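Local coordinates for proteolytically activated form of PPO4 Tyrosinase (Agaricus bisporus var. bisporus H97, PDB 4OUA), which oxidises monophenols and o-diphenols to o-quinones at a pair of copper ions, the first step toward melanin pigments, at residues K13-I18 with Y349-F354; I32-A37 with Q99-A104; K145-K150 with I165-F170. All coordinates share one frame; numbering follows the deposited sequence.

In the fold
Contact 1 pairs the start of the chain with a late segment, 13-14 with 349-350, so both other contacts lie in the sequence between its two halves. Contact 2 comes first, crossing helices 25-39 and 86-109, and contact 3 follows in series, bridging the two flanks of the hairpin 148-152/158-162. Centres of contacts 2 and 3 are about 15 Å apart and the two touch, Ile32 and Leu35 of helix 25-39 packing on Ile165. Contact 1 is separate, its centre about 19 Å from that of contact 2 and 24 Å from that of contact 3. Helix 86-109, which carries the copper ligand His90, also reaches contact 1 through Val94 and Glu98.

Contact 1 (K13-I18 with Y349-F354)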
loop_
_atom_site.group_PDB
_atom_site.type_symbol
_atom_site.label_atom_id
_atom_site.label_comp_id
_atom_site.label_asym_id
_atom_site.label_seq_id
_atom_site.Cartn_x
_atom_site.Cartn_y
_atom_site.Cartn_z
ATOM N N LYS A 13 -9.045 11.120 -9.279
ATOM C CA LYS A 13 -9.273 11.680 -7.951
ATOM C C LYS A 13 -8.041 11.510 -7.067
ATOM O O LYS A 13 -7.169 10.689 -7.351
ATOM C CB LYS A 13 -10.489 11.029 -7.292
ATOM C CG LYS A 13 -11.809 11.369 -7.962
ATOM C CD LYS A 13 -12.015 12.874 -8.034
ATOM C CE LYS A 13 -13.365 13.217 -8.642
ATOM N NZ LYS A 13 -13.543 12.595 -9.985
ATOM N N ASN A 14 -7.977 12.289 -5.994
ATOM C CA ASN A 14 -6.822 12.264 -5.107
ATOM C C ASN A 14 -6.927 11.235 -3.992
ATOM O O ASN A 14 -8.001 11.006 -3.435
ATOM C CB ASN A 14 -6.596 13.646 -4.490
ATOM C CG ASN A 14 -5.966 14.620 -5.458
ATOM O OD1 ASN A 14 -5.337 14.219 -6.437
ATOM N ND2 ASN A 14 -6.124 15.910 -5.187
ATOM N N ARG A 15 -5.797 10.613 -3.678
ATOM C CA ARG A 15 -5.678 9.809 -2.476
ATOM C C ARG A 15 -5.390 10.750 -1.314
ATOM O O ARG A 15 -4.333 11.376 -1.262
ATOM C CB ARG A 15 -4.575 8.763 -2.624
ATOM C CG ARG A 15 -4.811 7.783 -3.759
ATOM C CD ARG A 15 -3.647 6.820 -3.916
ATOM N NE ARG A 15 -3.923 5.797 -4.919
ATOM C CZ ARG A 15 -3.042 4.886 -5.317
ATOM N NH1 ARG A 15 -1.822 4.875 -4.799
ATOM N NH2 ARG A 15 -3.379 3.992 -6.235
ATOM N N LEU A 16 -6.341 10.865 -0.395
ATOM C CA LEU A 16 -6.234 11.840 0.682
ATOM C C LEU A 16 -5.295 11.381 1.791
ATOM O O LEU A 16 -5.045 10.189 1.958
ATOM C CB LEU A 16 -7.615 12.134 1.268
ATOM C CG LEU A 16 -8.678 12.635 0.289
ATOM C CD1 LEU A 16 -9.963 12.974 1.027
ATOM C CD2 LEU A 16 -8.167 13.835 -0.487
ATOM N N ASP A 17 -4.769 12.347 2.538
ATOM C CA ASP A 17 -4.021 12.060 3.751
ATOM C C ASP A 17 -4.980 11.469 4.778
ATOM O O ASP A 17 -6.057 12.018 5.011
ATOM C CB ASP A 17 -3.357 13.329 4.292
ATOM C CG ASP A 17 -2.431 13.056 5.462
ATOM O OD1 ASP A 17 -2.932 12.739 6.561
ATOM O OD2 ASP A 17 -1.201 13.171 5.283
ATOM N N ILE A 18 -4.592 10.350 5.385
ATOM C CA ILE A 18 -5.466 9.637 6.313
ATOM C C ILE A 18 -5.960 10.537 7.448
ATOM O O ILE A 18 -7.039 10.318 7.996
ATOM C CB ILE A 18 -4.759 8.404 6.915
ATOM C CG1 ILE A 18 -5.771 7.496 7.619
ATOM C CG2 ILE A 18 -3.653 8.828 7.867
ATOM C CD1 ILE A 18 -6.884 7.006 6.720
ATOM N N TYR A 349 -5.813 8.135 -10.452
ATOM C CA TYR A 349 -5.513 8.659 -9.126
ATOM C C TYR A 349 -4.383 9.680 -9.155
ATOM O O TYR A 349 -3.705 9.851 -10.167
ATOM C CB TYR A 349 -5.171 7.518 -8.162
ATOM C CG TYR A 349 -3.773 6.956 -8.306
ATOM C CD1 TYR A 349 -2.729 7.437 -7.526
ATOM C CD2 TYR A 349 -3.502 5.934 -9.204
ATOM C CE1 TYR A 349 -1.452 6.924 -7.646
ATOM C CE2 TYR A 349 -2.228 5.414 -9.331
ATOM C CZ TYR A 349 -1.208 5.912 -8.548
ATOM O OH TYR A 349 0.063 5.398 -8.670
ATOM N N SER A 350 -4.199 10.361 -8.030
ATOM C CA SER A 350 -3.153 11.363 -7.882
ATOM C C SER A 350 -3.065 11.789 -6.423
ATOM O O SER A 350 -3.792 11.270 -5.576
ATOM C CB SER A 350 -3.423 12.571 -8.779
ATOM O OG SER A 350 -2.427 13.565 -8.606
ATOM N N TYR A 351 -2.181 12.736 -6.129
ATOM C CA TYR A 351 -1.997 13.188 -4.755
ATOM C C TYR A 351 -2.210 14.690 -4.637
ATOM O O TYR A 351 -1.893 15.442 -5.557
ATOM C CB TYR A 351 -0.609 12.795 -4.247
ATOM C CG TYR A 351 -0.370 11.304 -4.293
ATOM C CD1 TYR A 351 -0.759 10.487 -3.241
ATOM C CD2 TYR A 351 0.225 10.709 -5.397
ATOM C CE1 TYR A 351 -0.553 9.121 -3.282
ATOM C CE2 TYR A 351 0.435 9.343 -5.447
ATOM C CZ TYR A 351 0.044 8.555 -4.386
ATOM O OH TYR A 351 0.250 7.195 -4.430
ATOM N N PRO A 352 -2.755 15.127 -3.494
ATOM C CA PRO A 352 -3.106 16.528 -3.236
ATOM C C PRO A 352 -1.891 17.453 -3.192
ATOM O O PRO A 352 -2.055 18.674 -3.178
ATOM C CB PRO A 352 -3.798 16.471 -1.870
ATOM C CG PRO A 352 -3.287 15.230 -1.234
ATOM C CD PRO A 352 -3.079 14.257 -2.350
ATOM N N ASP A 353 -0.693 16.876 -3.173
ATOM C CA ASP A 353 0.539 17.657 -3.162
ATOM C C ASP A 353 0.710 18.453 -4.451
ATOM O O ASP A 353 1.467 19.422 -4.494
ATOM C CB ASP A 353 1.750 16.745 -2.953
ATOM C CG ASP A 353 1.595 15.836 -1.748
ATOM O OD1 ASP A 353 1.008 14.744 -1.899
ATOM O OD2 ASP A 353 2.061 16.214 -0.652
ATOM N N PHE A 354 -0.001 18.043 -5.498
ATOM C CA PHE A 354 0.161 18.639 -6.818
ATOM C C PHE A 354 -0.999 19.547 -7.222
ATOM O O PHE A 354 -1.020 20.065 -8.338
ATOM C CB PHE A 354 0.327 17.542 -7.873
ATOM C CG PHE A 354 1.483 16.622 -7.615
ATOM C CD1 PHE A 354 2.769 16.989 -7.974
ATOM C CD2 PHE A 354 1.284 15.387 -7.025
ATOM C CE1 PHE A 354 3.836 16.143 -7.743
ATOM C CE2 PHE A 354 2.348 14.535 -6.791
ATOM C CZ PHE A 354 3.625 14.914 -7.150
#
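Arg15 and Tyr349 stack beside a two-stranded parallel sheet, 13-14 with 349-350, that ties the beginning of the chain to the Tyr-X-Tyr motif found near the end of the catalytic domain in tyrosinases. The packed side is built round the buried guanidinium. Arg15 runs extended from CG to NE and lays its flat end on the tyrosine, planes 7° apart and Arg15 CZ 3.5 Å from the centroid of the Tyr349 ring, a cation-pi stack over the face. Tyr349 CG sits between its own backbone N and carbonyl carbon (chi1 78°), which brings CG to 3.6 Å from Arg15 NE. Tyr351 stands nearly perpendicular to the guanidinium, with its CE1 3.9 Å from Arg15 CD, and its OH takes a weak hydrogen bond from Arg15 NH1 at 3.1 Å. Beyond the pair, Glu98 takes a salt bridge from Arg15 NH2, and Asp286 accepts both tyrosine hydroxyls. An alanine in place of Tyr349 would probably strip one face of the guanidinium of its stacking partner and cost Asp286 one of its two tyrosine hydroxyls, leaving the arginine to its bonds with Glu98 and Tyr351.

The face bearing Asn14 and Ser350 is looser, its residues partly exposed. Asn14 lays its amide along the neighbouring segment, OD1 3.4 Å from Ser350 CB, while ND2 lies 3.6 Å from Pro352 CA and bonds to Asp355. The backbone pairing is uneven too: Ser350 N reaches Lys13 O only weakly at 3.1 Å, whereas Arg15 N meets Ser350 O at 2.8 Å, nearly straight at 164°.

Contact 2 (I32-A37 with Q99-A104)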
loop_
_atom_site.group_PDB
_atom_site.type_symbol
_atom_site.label_atom_id
_atom_site.label_comp_id
_atom_site.label_asym_id
_atom_site.label_seq_id
_atom_site.Cartn_x
_atom_site.Cartn_y
_atom_site.Cartn_z
ATOM N N ILE A 32 -14.805 1.875 5.728
ATOM C CA ILE A 32 -15.041 0.920 6.806
ATOM C C ILE A 32 -15.997 -0.186 6.371
ATOM O O ILE A 32 -15.840 -1.346 6.759
ATOM C CB ILE A 32 -15.613 1.612 8.057
ATOM C CG1 ILE A 32 -14.659 2.702 8.552
ATOM C CG2 ILE A 32 -15.881 0.592 9.153
ATOM C CD1 ILE A 32 -13.300 2.187 8.967
ATOM N N ARG A 33 -16.989 0.176 5.566
ATOM C CA ARG A 33 -17.947 -0.796 5.056
ATOM C C ARG A 33 -17.314 -1.706 4.008
ATOM O O ARG A 33 -17.445 -2.928 4.075
ATOM C CB ARG A 33 -19.168 -0.090 4.463
ATOM C CG ARG A 33 -20.043 0.617 5.484
ATOM C CD ARG A 33 -20.581 -0.355 6.523
ATOM N NE ARG A 33 -21.725 0.195 7.247
ATOM C CZ ARG A 33 -22.338 -0.417 8.257
ATOM N NH1 ARG A 33 -21.915 -1.603 8.673
ATOM N NH2 ARG A 33 -23.372 0.159 8.854
ATOM N N ALA A 34 -16.626 -1.102 3.041
ATOM C CA ALA A 34 -16.046 -1.850 1.931
ATOM C C ALA A 34 -14.900 -2.737 2.394
ATOM O O ALA A 34 -14.723 -3.848 1.893
ATOM C CB ALA A 34 -15.572 -0.899 0.844
ATOM N N LEU A 35 -14.121 -2.244 3.352
ATOM C CA LEU A 35 -12.996 -3.005 3.882
ATOM C C LEU A 35 -13.482 -4.225 4.660
ATOM O O LEU A 35 -12.904 -5.309 4.564
ATOM C CB LEU A 35 -12.121 -2.118 4.769
ATOM C CG LEU A 35 -10.864 -2.766 5.344
ATOM C CD1 LEU A 35 -10.005 -3.347 4.234
ATOM C CD2 LEU A 35 -10.079 -1.754 6.156
ATOM N N GLN A 36 -14.549 -4.044 5.431
ATOM C CA GLN A 36 -15.159 -5.154 6.147
ATOM C C GLN A 36 -15.778 -6.132 5.153
ATOM O O GLN A 36 -15.777 -7.342 5.368
ATOM C CB GLN A 36 -16.215 -4.644 7.133
ATOM C CG GLN A 36 -16.865 -5.730 7.976
ATOM C CD GLN A 36 -15.935 -6.279 9.039
ATOM O OE1 GLN A 36 -15.420 -5.535 9.875
ATOM N NE2 GLN A 36 -15.712 -7.588 9.013
ATOM N N ALA A 37 -16.295 -5.594 4.055
ATOM C CA ALA A 37 -16.958 -6.401 3.039
ATOM C C ALA A 37 -15.993 -7.365 2.355
ATOM O O ALA A 37 -16.318 -8.533 2.142
ATOM C CB ALA A 37 -17.622 -5.501 2.008
ATOM N N GLN A 99 -8.818 -0.573 -6.701
ATOM C CA GLN A 99 -9.854 -0.925 -7.665
ATOM C C GLN A 99 -10.912 -1.826 -7.034
ATOM O O GLN A 99 -12.096 -1.486 -7.005
ATOM C CB GLN A 99 -9.235 -1.615 -8.884
ATOM C CG GLN A 99 -10.244 -2.208 -9.853
ATOM C CD GLN A 99 -9.587 -3.044 -10.935
ATOM O OE1 GLN A 99 -8.455 -2.776 -11.339
ATOM N NE2 GLN A 99 -10.291 -4.067 -11.403
ATOM N N ILE A 100 -10.474 -2.975 -6.530
ATOM C CA ILE A 100 -11.368 -3.931 -5.893
ATOM C C ILE A 100 -12.079 -3.318 -4.694
ATOM O O ILE A 100 -13.258 -3.586 -4.456
ATOM C CB ILE A 100 -10.610 -5.189 -5.437
ATOM C CG1 ILE A 100 -10.073 -5.953 -6.648
ATOM C CG2 ILE A 100 -11.512 -6.080 -4.599
ATOM C CD1 ILE A 100 -11.148 -6.373 -7.629
ATOM N N LEU A 101 -11.356 -2.489 -3.947
ATOM C CA LEU A 101 -11.907 -1.866 -2.749
ATOM C C LEU A 101 -13.016 -0.876 -3.090
ATOM O O LEU A 101 -13.976 -0.725 -2.334
ATOM C CB LEU A 101 -10.804 -1.167 -1.956
ATOM C CG LEU A 101 -11.213 -0.664 -0.570
ATOM C CD1 LEU A 101 -11.749 -1.810 0.274
ATOM C CD2 LEU A 101 -10.036 0.001 0.117
ATOM N N GLN A 102 -12.882 -0.200 -4.228
ATOM C CA GLN A 102 -13.916 0.720 -4.686
ATOM C C GLN A 102 -15.155 -0.047 -5.131
ATOM O O GLN A 102 -16.284 0.353 -4.841
ATOM C CB GLN A 102 -13.410 1.594 -5.835
ATOM C CG GLN A 102 -14.422 2.640 -6.288
ATOM C CD GLN A 102 -14.117 3.206 -7.662
ATOM O OE1 GLN A 102 -13.694 2.484 -8.563
ATOM N NE2 GLN A 102 -14.337 4.505 -7.827
ATOM N N GLU A 103 -14.930 -1.149 -5.843
ATOM C CA GLU A 103 -16.015 -1.970 -6.366
ATOM C C GLU A 103 -16.947 -2.411 -5.245
ATOM O O GLU A 103 -18.165 -2.443 -5.410
ATOM C CB GLU A 103 -15.457 -3.187 -7.105
ATOM C CG GLU A 103 -16.486 -3.944 -7.930
ATOM C CD GLU A 103 -15.861 -5.029 -8.790
ATOM O OE1 GLU A 103 -16.282 -5.180 -9.956
ATOM O OE2 GLU A 103 -14.949 -5.731 -8.301
ATOM N N ALA A 104 -16.364 -2.744 -4.099
ATOM C CA ALA A 104 -17.145 -3.100 -2.925
ATOM C C ALA A 104 -17.873 -1.873 -2.386
ATOM O O ALA A 104 -18.993 -1.972 -1.884
ATOM C CB ALA A 104 -16.252 -3.708 -1.853
#
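Ala34 and Leu101 meet with no aromatic ring or guanidinium between them, and the flat groups that matter are peptides. Over one face of the peptide joining Ala34 to Leu35 lies the methyl Leu101 CD1, 3.9 Å from Leu35 N. Leu101 CG is anti to its backbone N (chi1 -171°), and chi2 (57°) then turns CD1 to that peptide. At the peptide of Leu101 the roles reverse: its carbonyl O is met by the methyl of Ala34, CB to O 3.6 Å.

The remaining contacts are methyl against methyl. Ala34 CB touches Ala104 CB at 4.0 Å, and Ala37 CB, one turn further on, comes to the same Ala104 CB at 4.5 Å. Such small side chains let the axes of the two short segments approach to 8.5 Å, with the Ala34 and Ala104 CA atoms 5.1 Å apart. Tyr31 and Ile38 of helix 25-39 also pack on Leu101, and Ala105 of helix 86-109 on Ala34.

At 109° between their directions the helices run closer to perpendicular than to parallel. This is close helix-helix packing through alanines, away from the copper site itself, with helix 25-39 lying across helix 86-109, the helix of the tyrosinase fold that carries the copper ligand His90.

Contact 3 (K145-K150 with I165-F170); sequences KLEQVK and ILRYSF
Glu147 and Arg167 form the polar part of this surface contact, a two-pronged salt bridge made of weak bonds. Arg167 NH1 faces Glu147 OE1 at 3.3 Å, and Arg167 NH2 faces Glu147 OE2 at the same 3.3 Å. Carboxylate and guanidinium are nearly coplanar, 13° apart, with the acid at the edge of the guanidinium. A bend at chi3 (63°) turns Arg167 NE toward Glu147. Its NH2 has a stronger partner in Glu199, so the charge of the arginine is shared by two acids.

The van der Waals part is carried by the buried Leu166, whose CB is directed toward the other segment and whose methyls pack on backbone and carboxylate atoms. CD1 lies against polar groups, 3.6 Å from Leu146 O and 3.8 Å from the carboxylate carbon Glu147 CD, while CD2 lies 3.8 Å from Lys145 N. Leu166 CB also rests above one face of the Arg167 guanidinium, toward its rim. The carbonyl of Leu146 is itself bonded by Asn163 ND2.

Residues 145-147 lead from helix 141-144 into strand 148-152, whose hairpin partner 158-162 runs on into 165-170; the contact thus closes the hairpin's open end, with Val149 and Ile165 lying against helix 25-39.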
loop_
_atom_site.group_PDB
_atom_site.type_symbol
_atom_site.label_atom_id
_atom_site.label_comp_id
_atom_site.label_asym_id
_atom_site.label_seq_id
_atom_site.Cartn_x
_atom_site.Cartn_y
_atom_site.Cartn_z
ATOM N N LYS A 145 -5.799 2.606 17.270
ATOM C CA LYS A 145 -6.268 2.438 18.646
ATOM C C LYS A 145 -7.760 2.121 18.791
ATOM O O LYS A 145 -8.135 1.239 19.563
ATOM C CB LYS A 145 -5.934 3.695 19.458
ATOM C CG LYS A 145 -6.359 3.624 20.916
ATOM C CD LYS A 145 -5.634 4.665 21.759
ATOM C CE LYS A 145 -5.874 6.073 21.238
ATOM N NZ LYS A 145 -5.145 7.092 22.047
ATOM N N LEU A 146 -8.607 2.837 18.057
ATOM C CA LEU A 146 -10.055 2.711 18.223
ATOM C C LEU A 146 -10.611 1.356 17.781
ATOM O O LEU A 146 -10.683 1.064 16.587
ATOM C CB LEU A 146 -10.770 3.826 17.458
ATOM C CG LEU A 146 -10.608 5.239 18.016
ATOM C CD1 LEU A 146 -11.283 6.252 17.107
ATOM C CD2 LEU A 146 -11.176 5.321 19.423
ATOM N N GLU A 147 -11.009 0.542 18.755
ATOM C CA GLU A 147 -11.649 -0.742 18.482
ATOM C C GLU A 147 -12.974 -0.551 17.752
ATOM O O GLU A 147 -13.328 -1.336 16.873
ATOM C CB GLU A 147 -11.875 -1.517 19.781
ATOM C CG GLU A 147 -10.612 -2.089 20.395
ATOM C CD GLU A 147 -10.067 -3.267 19.613
ATOM O OE1 GLU A 147 -10.807 -3.817 18.768
ATOM O OE2 GLU A 147 -8.899 -3.645 19.844
ATOM N N GLN A 148 -13.702 0.493 18.131
ATOM C CA GLN A 148 -14.952 0.846 17.469
ATOM C C GLN A 148 -14.806 2.218 16.819
ATOM O O GLN A 148 -14.122 3.093 17.353
ATOM C CB GLN A 148 -16.114 0.845 18.465
ATOM C CG GLN A 148 -16.257 -0.443 19.270
ATOM C CD GLN A 148 -16.993 -1.537 18.516
ATOM O OE1 GLN A 148 -17.852 -1.259 17.678
ATOM N NE2 GLN A 148 -16.660 -2.788 18.815
ATOM N N VAL A 149 -15.440 2.406 15.666
ATOM C CA VAL A 149 -15.347 3.672 14.947
ATOM C C VAL A 149 -16.718 4.192 14.529
ATOM O O VAL A 149 -17.619 3.416 14.219
ATOM C CB VAL A 149 -14.460 3.545 13.691
ATOM C CG1 VAL A 149 -13.007 3.299 14.083
ATOM C CG2 VAL A 149 -14.975 2.439 12.781
ATOM N N LYS A 150 -16.862 5.514 14.521
ATOM C CA LYS A 150 -18.118 6.153 14.148
ATOM C C LYS A 150 -18.268 6.290 12.635
ATOM O O LYS A 150 -17.418 6.877 11.964
ATOM C CB LYS A 150 -18.229 7.535 14.795
ATOM C CG LYS A 150 -18.260 7.531 16.313
ATOM C CD LYS A 150 -18.359 8.953 16.846
ATOM C CE LYS A 150 -18.370 8.988 18.365
ATOM N NZ LYS A 150 -18.410 10.387 18.877
ATOM N N ILE A 165 -9.836 -1.788 10.256
ATOM C CA ILE A 165 -8.520 -1.256 9.920
ATOM C C ILE A 165 -7.434 -1.783 10.857
ATOM O O ILE A 165 -6.270 -1.888 10.470
ATOM C CB ILE A 165 -8.516 0.287 9.957
ATOM C CG1 ILE A 165 -9.538 0.843 8.964
ATOM C CG2 ILE A 165 -7.133 0.831 9.652
ATOM C CD1 ILE A 165 -9.563 2.353 8.893
ATOM N N LEU A 166 -7.818 -2.118 12.084
ATOM C CA LEU A 166 -6.861 -2.595 13.077
ATOM C C LEU A 166 -6.221 -3.926 12.687
ATOM O O LEU A 166 -5.005 -4.088 12.775
ATOM C CB LEU A 166 -7.533 -2.731 14.446
ATOM C CG LEU A 166 -7.962 -1.435 15.136
ATOM C CD1 LEU A 166 -8.412 -1.716 16.559
ATOM C CD2 LEU A 166 -6.838 -0.414 15.122
ATOM N N ARG A 167 -7.040 -4.876 12.251
ATOM C CA ARG A 167 -6.552 -6.223 11.991
ATOM C C ARG A 167 -7.457 -6.987 11.033
ATOM O O ARG A 167 -8.644 -6.687 10.916
ATOM C CB ARG A 167 -6.431 -6.994 13.306
ATOM C CG ARG A 167 -7.769 -7.195 14.008
ATOM C CD ARG A 167 -7.602 -7.754 15.408
ATOM N NE ARG A 167 -6.879 -6.838 16.285
ATOM C CZ ARG A 167 -7.450 -5.871 16.996
ATOM N NH1 ARG A 167 -8.761 -5.681 16.931
ATOM N NH2 ARG A 167 -6.709 -5.090 17.771
ATOM N N TYR A 168 -6.889 -7.976 10.350
ATOM C CA TYR A 168 -7.682 -8.898 9.544
ATOM C C TYR A 168 -7.842 -10.227 10.271
ATOM O O TYR A 168 -6.890 -10.740 10.862
ATOM C CB TYR A 168 -7.042 -9.127 8.174
ATOM C CG TYR A 168 -7.674 -10.265 7.403
ATOM C CD1 TYR A 168 -8.961 -10.152 6.893
ATOM C CD2 TYR A 168 -6.988 -11.452 7.191
ATOM C CE1 TYR A 168 -9.547 -11.189 6.191
ATOM C CE2 TYR A 168 -7.566 -12.495 6.489
ATOM C CZ TYR A 168 -8.845 -12.358 5.991
ATOM O OH TYR A 168 -9.425 -13.392 5.293
ATOM N N SER A 169 -9.049 -10.781 10.228
ATOM C CA SER A 169 -9.312 -12.073 10.844
ATOM C C SER A 169 -9.318 -13.171 9.789
ATOM O O SER A 169 -10.166 -13.180 8.900
ATOM C CB SER A 169 -10.646 -12.055 11.596
ATOM O OG SER A 169 -10.651 -11.069 12.614
ATOM N N PHE A 170 -8.361 -14.090 9.885
ATOM C CA PHE A 170 -8.285 -15.204 8.949
ATOM C C PHE A 170 -9.468 -16.151 9.133
ATOM O O PHE A 170 -9.878 -16.438 10.258
ATOM C CB PHE A 170 -6.969 -15.966 9.118
ATOM C CG PHE A 170 -5.756 -15.188 8.688
ATOM C CD1 PHE A 170 -5.073 -14.387 9.587
ATOM C CD2 PHE A 170 -5.297 -15.264 7.383
ATOM C CE1 PHE A 170 -3.957 -13.672 9.193
ATOM C CE2 PHE A 170 -4.182 -14.552 6.982
ATOM C CZ PHE A 170 -3.510 -13.755 7.888
#